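Local coordinates for protein cleavage stimulation factor 77 (Encephalitozoon cuniculi, PDB 2UY1) that probably takes part in pre-mRNA 3'-end processing as a helical-repeat scaffold of the Suppressor of forked family and may bind mRNA, at residues B[400-403]-B[404-407]; B[362-366]-B[367-371]. All blocks are in the same frame, centred on the assembly; numbering follows the deposited sequence.

In the fold
Both contacts are local, each made within one continuous run of chain, and they follow in series: residues 362-371 turn the chain from helix 354-367 into helix 370-379, and residues 400-407 form the first turns of helix 400-415. Their centres lie about 19 Å apart, contact 1 farther from the chain's centre. Both are partly buried, but contact 1 includes two exposed glutamates, Glu401 and Glu405, whereas no touching residue of contact 2 is fully exposed. Contact 1 is regular helix, with successive i to i+4 bonds; contact 2 is a helix end, where one carbonyl takes two N-H groups, one of them weakly. Helix 384-397 packs against side chains of both, and each meets the other protein chain.

Contact 1: residues B[400-403]-B[404-407]; sequences MELF and RELV
Phe403 and Val407, one turn apart, make a CH-pi contact on the first turns of helix 400-415, where this helix packs on helix 384-397 and meets the other chain of the assembly. Val407 CG2 sits over one face of the Phe403 ring, 4.1 Å from its centroid and only 16° off the normal. Its nearest ring atom is Phe403 CZ, at 4.0 Å. The two side chains run alongside each other and point the same way; Phe403 CG, anti to the backbone N (chi1 165°), lies beside the carbonyl carbon, which puts one ring face against Val407 CG2.

The same pair is tied through the backbone, Val407 N giving a nearly straight hydrogen bond to Phe403 O at 3.0 Å (179° at the hydrogen). Three more bonds of this i to i+4 kind accompany it, including Leu406 N to Leu402 O at 2.9 Å. Leu402 CD1 comes within 3.7 Å of Glu405 OE1, the two side chains crossing at about a right angle. It also makes an apolar contact with Leu406 CG.

Phe403 meets Phe395 edge-to-face, and in one of its two modelled conformers Arg404 NH2 forms a salt bridge with an acidic side chain of the other chain. Met400, Phe403, Arg404 and Val407 thus meet that chain largely by apolar and aromatic packing, while Leu402 and Leu406 pack on neighbouring helices of their own.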
ATOM      1  N   MET B 400       4.342 -17.804 -19.770  1.00 14.77           N
ATOM      2  CA  MET B 400       5.603 -17.584 -19.153  1.00 14.05           C
ATOM      3  C   MET B 400       6.551 -16.871 -20.060  1.00 14.78           C
ATOM      4  O   MET B 400       7.300 -16.033 -19.591  1.00 13.58           O
ATOM      5  CB  MET B 400       6.158 -18.885 -18.603  1.00 16.08           C
ATOM      6  CG  MET B 400       5.367 -19.298 -17.373  1.00 13.47           C
ATOM      7  SD  MET B 400       5.594 -18.063 -16.026  1.00 17.83           S
ATOM      8  CE  MET B 400       7.346 -18.465 -15.674  1.00 18.19           C
ATOM      9  N   GLU B 401       6.491 -17.154 -21.364  1.00 14.60           N
ATOM     10  CA  GLU B 401       7.361 -16.466 -22.335  1.00 16.34           C
ATOM     11  C   GLU B 401       7.138 -14.959 -22.310  1.00 15.91           C
ATOM     12  O   GLU B 401       8.085 -14.165 -22.142  1.00 16.46           O
ATOM     13  CB  GLU B 401       7.160 -16.997 -23.771  1.00 15.32           C
ATOM     14  CG  GLU B 401       8.060 -18.115 -24.119  1.00 19.33           C
ATOM     15  CD  GLU B 401       8.074 -18.386 -25.622  1.00 21.19           C
ATOM     16  OE1 GLU B 401       7.438 -17.640 -26.439  1.00 20.66           O
ATOM     17  OE2 GLU B 401       8.792 -19.336 -25.988  1.00 21.79           O
ATOM     18  N   LEU B 402       5.892 -14.543 -22.440  1.00 15.38           N
ATOM     19  CA  LEU B 402       5.634 -13.111 -22.339  1.00 13.98           C
ATOM     20  C   LEU B 402       5.927 -12.504 -20.939  1.00 13.90           C
ATOM     21  O   LEU B 402       6.449 -11.377 -20.838  1.00 15.17           O
ATOM     22  CB  LEU B 402       4.218 -12.748 -22.813  1.00 12.91           C
ATOM     23  CG  LEU B 402       3.815 -11.233 -22.843  1.00 13.34           C
ATOM     24  CD1 LEU B 402       4.794 -10.243 -23.649  1.00  9.78           C
ATOM     25  CD2 LEU B 402       2.429 -11.077 -23.466  1.00 13.68           C
ATOM     26  N   PHE B 403       5.528 -13.217 -19.878  1.00 14.89           N
ATOM     27  CA  PHE B 403       5.829 -12.858 -18.477  1.00 13.97           C
ATOM     28  C   PHE B 403       7.329 -12.533 -18.359  1.00 14.65           C
ATOM     29  O   PHE B 403       7.698 -11.494 -17.809  1.00 15.53           O
ATOM     30  CB  PHE B 403       5.380 -14.013 -17.540  1.00 13.02           C
ATOM     31  CG  PHE B 403       5.939 -13.939 -16.133  1.00 14.25           C
ATOM     32  CD1 PHE B 403       5.363 -13.104 -15.152  1.00 14.23           C
ATOM     33  CD2 PHE B 403       7.118 -14.662 -15.800  1.00 15.76           C
ATOM     34  CE1 PHE B 403       5.945 -13.022 -13.843  1.00 10.44           C
ATOM     35  CE2 PHE B 403       7.645 -14.589 -14.559  1.00 14.40           C
ATOM     36  CZ  PHE B 403       7.044 -13.801 -13.566  1.00 11.44           C
ATOM     37  N   ARG B 404       8.193 -13.379 -18.930  1.00 15.78           N
ATOM     38  CA  ARG B 404       9.656 -13.226 -18.805  0.50 14.29           C
ATOM     39  C   ARG B 404      10.125 -11.969 -19.511  1.00 16.23           C
ATOM     40  O   ARG B 404      10.995 -11.230 -19.004  1.00 15.69           O
ATOM     41  CB  ARG B 404      10.409 -14.442 -19.342  0.50 14.03           C
ATOM     42  CG  ARG B 404      10.536 -15.609 -18.399  0.50 11.76           C
ATOM     43  CD  ARG B 404      11.492 -16.715 -18.937  0.50 11.12           C
ATOM     44  NE  ARG B 404      11.819 -17.647 -17.853  0.50  5.31           N
ATOM     45  CZ  ARG B 404      12.804 -17.437 -17.000  0.50  6.63           C
ATOM     46  NH1 ARG B 404      13.552 -16.364 -17.165  0.50  4.03           N
ATOM     47  NH2 ARG B 404      13.059 -18.298 -16.042  0.50  4.94           N
ATOM     48  N   GLU B 405       9.521 -11.677 -20.673  1.00 15.70           N
ATOM     49  CA  GLU B 405       9.785 -10.449 -21.450  1.00 14.74           C
ATOM     50  C   GLU B 405       9.330  -9.180 -20.710  1.00 13.39           C
ATOM     51  O   GLU B 405      10.068  -8.211 -20.625  1.00 13.45           O
ATOM     52  CB  GLU B 405       9.136 -10.501 -22.827  1.00 15.27           C
ATOM     53  CG  GLU B 405       9.935 -11.318 -23.912  1.00 18.88           C
ATOM     54  CD  GLU B 405       9.108 -11.655 -25.171  1.00 17.56           C
ATOM     55  OE1 GLU B 405       7.945 -11.220 -25.318  1.00 19.32           O
ATOM     56  OE2 GLU B 405       9.610 -12.388 -26.007  1.00 21.00           O
ATOM     57  N   LEU B 406       8.138  -9.175 -20.137  1.00 12.55           N
ATOM     58  CA  LEU B 406       7.690  -8.047 -19.299  1.00 11.60           C
ATOM     59  C   LEU B 406       8.552  -7.784 -18.031  1.00 10.45           C
ATOM     60  O   LEU B 406       8.733  -6.627 -17.659  1.00 12.24           O
ATOM     61  CB  LEU B 406       6.256  -8.263 -18.832  1.00 10.93           C
ATOM     62  CG  LEU B 406       5.185  -8.310 -19.909  1.00 10.12           C
ATOM     63  CD1 LEU B 406       3.868  -8.766 -19.281  1.00  9.51           C
ATOM     64  CD2 LEU B 406       5.048  -6.905 -20.524  1.00 16.02           C
ATOM     65  N   VAL B 407       8.973  -8.823 -17.329  1.00 10.91           N
ATOM     66  CA  VAL B 407      10.034  -8.716 -16.311  1.00 13.77           C
ATOM     67  C   VAL B 407      11.350  -8.111 -16.876  1.00 14.96           C
ATOM     68  O   VAL B 407      11.874  -7.163 -16.326  1.00 15.60           O
ATOM     69  CB  VAL B 407      10.331 -10.071 -15.611  1.00 13.27           C
ATOM     70  CG1 VAL B 407      11.494  -9.867 -14.589  1.00 12.86           C
ATOM     71  CG2 VAL B 407       9.043 -10.626 -14.919  1.00  9.65           C
TER

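Contact 2: residues B[362-366]-B[367-371]; sequences LFLLR and IGDEE
Ile367, just before the glycine where the chain leaves helical geometry, folds its side chain back on the preceding turn, against Phe363. Its CB lies 3.9 Å from Phe363 O. From there the branches part. CG1 takes the crowded position between backbone N and carbonyl carbon (chi1 64°), which brings it to 3.3 Å from Phe363 O and within 3.6 Å of Leu364 O. CG2 approaches the Phe363 ring obliquely, 3.8 Å from Phe363 CE1, and at the tip CD1 reaches Phe363 CZ. In the backbone, Ile367 N donates a nearly straight hydrogen bond to Phe363 O (169° at the hydrogen), entering at a tilt from the carbonyl plane.

The helix ends here in a Schellman motif. Gly368 turns to a positive phi of 101°, a conformation that glycine adopts readily. Asp369 N then returns to Leu364 O at 3.0 Å, and the same oxygen receives a weak bond from Gly368 N, so two N-H groups share one acceptor. A second weak bond runs from Gly368 N to Leu365 O. Asp369, the centre of an inverse gamma turn, leads directly into helix 370-379, completing the sharp link between consecutive helices of this TPR-clan repeat protein.

The Asp369 side chain lies beside that of Leu364, its OD2 3.5 Å from Leu364 CD2; this oxygen is hydrogen-bonded to Asn372 ND2 in the following helix. The carbonyl oxygens of Arg366 and Ile367 each accept a hydrogen bond from an aromatic side chain of the other protein chain.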
ATOM      1  N   LEU B 362      -5.595   0.339 -15.681  1.00 14.74           N
ATOM      2  CA  LEU B 362      -6.001  -0.612 -14.622  1.00 15.89           C
ATOM      3  C   LEU B 362      -7.492  -0.873 -14.681  1.00 15.98           C
ATOM      4  O   LEU B 362      -7.986  -1.946 -14.320  1.00 12.89           O
ATOM      5  CB  LEU B 362      -5.627  -0.119 -13.229  1.00 15.42           C
ATOM      6  CG  LEU B 362      -4.124  -0.041 -12.880  1.00 14.87           C
ATOM      7  CD1 LEU B 362      -3.978   0.611 -11.532  1.00 19.26           C
ATOM      8  CD2 LEU B 362      -3.346  -1.418 -12.901  1.00 16.37           C
ATOM      9  N   PHE B 363      -8.215   0.149 -15.144  1.00 17.99           N
ATOM     10  CA  PHE B 363      -9.629   0.008 -15.456  1.00 17.11           C
ATOM     11  C   PHE B 363      -9.763  -1.009 -16.586  1.00 15.96           C
ATOM     12  O   PHE B 363     -10.603  -1.872 -16.558  1.00 17.06           O
ATOM     13  CB  PHE B 363     -10.219   1.336 -15.960  1.00 16.20           C
ATOM     14  CG  PHE B 363     -11.591   1.180 -16.574  1.00 17.02           C
ATOM     15  CD1 PHE B 363     -12.728   1.001 -15.759  1.00 17.25           C
ATOM     16  CD2 PHE B 363     -11.768   1.246 -17.941  1.00 18.57           C
ATOM     17  CE1 PHE B 363     -14.015   0.850 -16.339  1.00 16.52           C
ATOM     18  CE2 PHE B 363     -13.045   1.070 -18.532  1.00 18.71           C
ATOM     19  CZ  PHE B 363     -14.168   0.864 -17.729  1.00 16.40           C
ATOM     20  N   LEU B 364      -9.009  -0.880 -17.661  1.00 16.91           N
ATOM     21  CA  LEU B 364      -9.248  -1.887 -18.741  1.00 16.06           C
ATOM     22  C   LEU B 364      -8.882  -3.332 -18.265  1.00 16.60           C
ATOM     23  O   LEU B 364      -9.499  -4.335 -18.621  1.00 16.88           O
ATOM     24  CB  LEU B 364      -8.420  -1.509 -19.982  1.00 16.90           C
ATOM     25  CG  LEU B 364      -8.866  -0.234 -20.723  1.00 14.07           C
ATOM     26  CD1 LEU B 364      -7.880   0.069 -21.853  1.00 14.61           C
ATOM     27  CD2 LEU B 364     -10.297  -0.395 -21.305  1.00 16.68           C
ATOM     28  N   LEU B 365      -7.818  -3.461 -17.517  1.00 16.99           N
ATOM     29  CA  LEU B 365      -7.407  -4.801 -17.104  1.00 17.79           C
ATOM     30  C   LEU B 365      -8.446  -5.370 -16.088  1.00 18.54           C
ATOM     31  O   LEU B 365      -8.847  -6.553 -16.178  1.00 16.89           O
ATOM     32  CB  LEU B 365      -5.989  -4.711 -16.518  1.00 18.46           C
ATOM     33  CG  LEU B 365      -5.159  -5.967 -16.326  1.00 19.84           C
ATOM     34  CD1 LEU B 365      -4.693  -6.415 -17.656  1.00 14.31           C
ATOM     35  CD2 LEU B 365      -4.020  -5.589 -15.325  1.00 18.86           C
ATOM     36  N   ARG B 366      -8.959  -4.523 -15.199  1.00 17.31           N
ATOM     37  CA  ARG B 366      -9.874  -5.028 -14.152  1.00 21.33           C
ATOM     38  C   ARG B 366     -11.242  -5.459 -14.614  1.00 20.74           C
ATOM     39  O   ARG B 366     -11.812  -6.401 -14.078  1.00 21.34           O
ATOM     40  CB  ARG B 366     -10.035  -4.092 -12.970  1.00 20.69           C
ATOM     41  CG  ARG B 366     -11.074  -3.031 -13.108  1.00 23.34           C
ATOM     42  CD  ARG B 366     -11.373  -2.347 -11.723  1.00 25.90           C
ATOM     43  NE  ARG B 366     -10.151  -1.746 -11.151  1.00 32.86           N
ATOM     44  CZ  ARG B 366      -9.789  -0.463 -11.300  1.00 34.23           C
ATOM     45  NH1 ARG B 366     -10.589   0.375 -11.996  1.00 30.26           N
ATOM     46  NH2 ARG B 366      -8.633  -0.017 -10.733  1.00 30.04           N
ATOM     47  N   ILE B 367     -11.787  -4.770 -15.595  1.00 22.62           N
ATOM     48  CA  ILE B 367     -13.082  -5.198 -16.175  1.00 22.80           C
ATOM     49  C   ILE B 367     -12.968  -6.350 -17.182  1.00 25.06           C
ATOM     50  O   ILE B 367     -14.009  -6.929 -17.621  1.00 27.13           O
ATOM     51  CB  ILE B 367     -13.782  -4.050 -16.845  1.00 21.96           C
ATOM     52  CG1 ILE B 367     -12.949  -3.559 -18.046  1.00 22.28           C
ATOM     53  CG2 ILE B 367     -14.070  -2.938 -15.782  1.00 17.95           C
ATOM     54  CD1 ILE B 367     -13.794  -3.005 -19.225  1.00 24.45           C
ATOM     55  N   GLY B 368     -11.752  -6.653 -17.588  1.00 24.16           N
ATOM     56  CA  GLY B 368     -11.522  -7.854 -18.360  1.00 23.75           C
ATOM     57  C   GLY B 368     -11.380  -7.581 -19.850  1.00 24.53           C
ATOM     58  O   GLY B 368     -11.454  -8.502 -20.668  1.00 23.85           O
ATOM     59  N   ASP B 369     -11.138  -6.324 -20.199  1.00 25.04           N
ATOM     60  CA  ASP B 369     -10.983  -5.908 -21.601  1.00 26.09           C
ATOM     61  C   ASP B 369      -9.499  -6.017 -21.964  1.00 25.26           C
ATOM     62  O   ASP B 369      -8.797  -4.992 -22.118  1.00 25.24           O
ATOM     63  CB  ASP B 369     -11.517  -4.489 -21.772  1.00 26.18           C
ATOM     64  CG  ASP B 369     -11.690  -4.093 -23.191  1.00 28.57           C
ATOM     65  OD1 ASP B 369     -12.154  -4.914 -24.002  1.00 39.23           O
ATOM     66  OD2 ASP B 369     -11.436  -2.926 -23.506  1.00 35.78           O
ATOM     67  N   GLU B 370      -9.044  -7.282 -22.079  1.00 25.04           N
ATOM     68  CA  GLU B 370      -7.655  -7.660 -22.252  1.00 25.57           C
ATOM     69  C   GLU B 370      -6.887  -7.109 -23.455  1.00 26.46           C
ATOM     70  O   GLU B 370      -5.779  -6.557 -23.313  1.00 25.11           O
ATOM     71  CB  GLU B 370      -7.527  -9.186 -22.207  1.00 27.01           C
ATOM     72  CG  GLU B 370      -6.096  -9.638 -22.246  1.00 25.72           C
ATOM     73  CD  GLU B 370      -5.988 -11.123 -22.082  1.00 30.34           C
ATOM     74  OE1 GLU B 370      -6.311 -11.630 -20.971  1.00 22.84           O
ATOM     75  OE2 GLU B 370      -5.630 -11.762 -23.072  1.00 30.67           O
ATOM     76  N   GLU B 371      -7.475  -7.257 -24.631  1.00 25.33           N
ATOM     77  CA  GLU B 371      -6.876  -6.830 -25.860  1.00 25.69           C
ATOM     78  C   GLU B 371      -6.627  -5.329 -25.888  1.00 24.24           C
ATOM     79  O   GLU B 371      -5.563  -4.883 -26.317  1.00 24.27           O
ATOM     80  CB  GLU B 371      -7.785  -7.247 -27.041  1.00 28.30           C
ATOM     81  CG  GLU B 371      -8.030  -8.770 -27.143  1.00 33.34           C
ATOM     82  CD  GLU B 371      -6.828  -9.517 -27.744  1.00 43.36           C
ATOM     83  OE1 GLU B 371      -6.693  -9.452 -28.998  1.00 44.96           O
ATOM     84  OE2 GLU B 371      -6.019 -10.144 -26.960  1.00 48.55           O
TER